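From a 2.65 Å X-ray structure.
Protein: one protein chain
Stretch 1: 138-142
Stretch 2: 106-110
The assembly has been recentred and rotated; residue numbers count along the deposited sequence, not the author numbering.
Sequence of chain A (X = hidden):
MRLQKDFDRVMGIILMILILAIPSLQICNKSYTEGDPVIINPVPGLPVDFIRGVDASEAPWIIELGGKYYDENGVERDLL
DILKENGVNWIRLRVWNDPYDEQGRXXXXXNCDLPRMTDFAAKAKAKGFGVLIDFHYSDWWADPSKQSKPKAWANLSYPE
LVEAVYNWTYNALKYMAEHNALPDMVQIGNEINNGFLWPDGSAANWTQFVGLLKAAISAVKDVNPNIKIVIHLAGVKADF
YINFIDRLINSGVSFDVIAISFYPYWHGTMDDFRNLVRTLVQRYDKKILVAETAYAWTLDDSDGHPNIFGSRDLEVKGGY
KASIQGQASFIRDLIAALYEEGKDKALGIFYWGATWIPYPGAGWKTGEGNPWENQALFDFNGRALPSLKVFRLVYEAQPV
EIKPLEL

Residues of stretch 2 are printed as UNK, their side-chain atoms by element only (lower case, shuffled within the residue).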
# COMPACT_ATOMS: atom_id res chain seq x y z
N SER A 138 2.38 13.55 -4.58
CA SER A 138 3.72 13.80 -5.08
C SER A 138 3.76 13.30 -6.52
O SER A 138 2.89 12.53 -6.92
CB SER A 138 4.78 13.09 -4.23
OG SER A 138 6.08 13.28 -4.76
N ASP A 139 4.74 13.74 -7.30
CA ASP A 139 4.85 13.28 -8.68
C ASP A 139 5.54 11.92 -8.74
O ASP A 139 5.49 11.24 -9.76
CB ASP A 139 5.62 14.29 -9.54
CG ASP A 139 4.76 15.46 -10.00
OD1 ASP A 139 3.53 15.29 -10.12
OD2 ASP A 139 5.32 16.54 -10.26
N TRP A 140 6.18 11.53 -7.64
CA TRP A 140 6.81 10.22 -7.58
C TRP A 140 6.83 9.70 -6.14
O TRP A 140 6.00 10.11 -5.33
CB TRP A 140 8.23 10.29 -8.16
CG TRP A 140 8.66 9.05 -8.90
CD1 TRP A 140 7.88 8.23 -9.67
CD2 TRP A 140 9.98 8.49 -8.94
NE1 TRP A 140 8.63 7.19 -10.18
CE2 TRP A 140 9.92 7.33 -9.74
CE3 TRP A 140 11.20 8.85 -8.36
CZ2 TRP A 140 11.04 6.53 -9.99
CZ3 TRP A 140 12.31 8.06 -8.61
CH2 TRP A 140 12.22 6.91 -9.41
N TRP A 141 7.76 8.79 -5.84
CA TRP A 141 7.81 8.11 -4.54
C TRP A 141 7.74 9.08 -3.36
O TRP A 141 8.40 10.11 -3.35
CB TRP A 141 9.08 7.28 -4.41
CG TRP A 141 9.23 6.22 -5.45
CD1 TRP A 141 10.03 6.27 -6.55
CD2 TRP A 141 8.58 4.95 -5.49
NE1 TRP A 141 9.91 5.11 -7.28
CE2 TRP A 141 9.03 4.28 -6.64
CE3 TRP A 141 7.66 4.30 -4.65
CZ2 TRP A 141 8.59 3.00 -6.99
CZ3 TRP A 141 7.23 3.04 -4.99
CH2 TRP A 141 7.69 2.40 -6.15
N ALA A 142 6.92 8.72 -2.37
CA ALA A 142 6.82 9.49 -1.14
C ALA A 142 6.84 8.57 0.07
O ALA A 142 6.15 7.54 0.11
CB ALA A 142 5.55 10.33 -1.15
N UNK A 106 8.39 9.14 -18.80
CA UNK A 106 7.93 8.66 -17.48
C UNK A 106 9.06 8.46 -16.47
O UNK A 106 10.17 8.11 -16.85
c UNK A 106 8.32 8.08 -19.82
c UNK A 106 7.98 6.85 -19.03
c UNK A 106 7.27 7.33 -17.82
N UNK A 107 8.76 8.67 -15.19
CA UNK A 107 9.73 8.49 -14.12
C UNK A 107 10.03 7.01 -13.88
O UNK A 107 11.17 6.63 -13.61
c UNK A 107 9.23 9.14 -12.82
c UNK A 107 8.60 12.74 -11.77
c UNK A 107 8.59 11.36 -11.80
o UNK A 107 9.29 14.81 -12.71
c UNK A 107 9.28 13.44 -12.74
c UNK A 107 9.25 10.65 -12.80
c UNK A 107 9.95 12.77 -13.75
c UNK A 107 9.93 11.38 -13.77
N UNK A 108 8.99 6.18 -13.97
CA UNK A 108 9.11 4.76 -13.71
C UNK A 108 8.40 4.36 -12.43
O UNK A 108 7.51 5.06 -11.95
N UNK A 109 8.80 3.22 -11.87
CA UNK A 109 8.22 2.72 -10.64
C UNK A 109 6.74 2.43 -10.80
O UNK A 109 5.96 2.58 -9.86
N UNK A 110 6.36 2.00 -12.00
CA UNK A 110 4.98 1.67 -12.30
C UNK A 110 4.26 2.76 -13.08
O UNK A 110 3.24 2.49 -13.72

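Position 106 carries three side-chain carbons that close a ring onto its own backbone nitrogen, and none of them comes within reach of stretch 1. A ring through the backbone N is the signature of proline, so this is Pro106; it leads the chain into the contact without taking part in it.

Position 107 has one carbon followed by a six-carbon ring that bears a single oxygen at its far end. Its CB lies over one face of the Trp140 indole, 3.3 Å from Trp140 NE1 and 3.5 Å from the centroid of the five-membered ring, close to the ring normal. A six-carbon ring tipped with oxygen is tyrosine. Tyr107, with chi1 in the m well, directs the edge of its ring toward the face of Trp140, the centroids 5.2 Å apart and the planes at 73°. Farther along, the ring reaches the neighbouring residue, with Tyr107 CD2 3.7 Å from Asp139 O and Tyr107 CE2 4.0 Å from Asp139 CB.

Position 108 has no side-chain atoms. Its carbonyl O sits near the plane of the Trp140 ring, at the edge, and accepts a hydrogen bond from Trp140 NE1 at 3.0 Å, nearly straight at 177°. With phi/psi of 110/-158, a CB would jam against the carbonyl O of the preceding residue, so the backbone alone calls for glycine: Gly108.

Position 109 is also bare. Its CA packs 3.7 Å from Trp141 CZ2, and an ideal CB would point toward stretch 1 and stand just 2.6 Å from that same CZ2, a clash. Positive phi favours the same answer, so here fold and neighbour agree on Gly109.

Position 110, again without side-chain atoms, touches nothing in stretch 1. At phi/psi 102/-20 a CB would press on the carbonyl O before it, making this Gly110, a glycine demanded by the backbone and not by the partner.

The contact is small, 270 Å² in all, and centres on one indole used two ways. The face of Trp140 receives the CB and ring edge of Tyr107, while its NE1, at the edge of the same ring, is satisfied by a backbone carbonyl one residue later. Neither stretch forms a regular helix or strand. The lesson for design is that a tryptophan can be anchored by consecutive residues, one offering carbon to its face and the next a carbonyl to its N-H, provided the following backbone stays slim enough to admit a second indole.

Stretch 2 106-110: PYGGG
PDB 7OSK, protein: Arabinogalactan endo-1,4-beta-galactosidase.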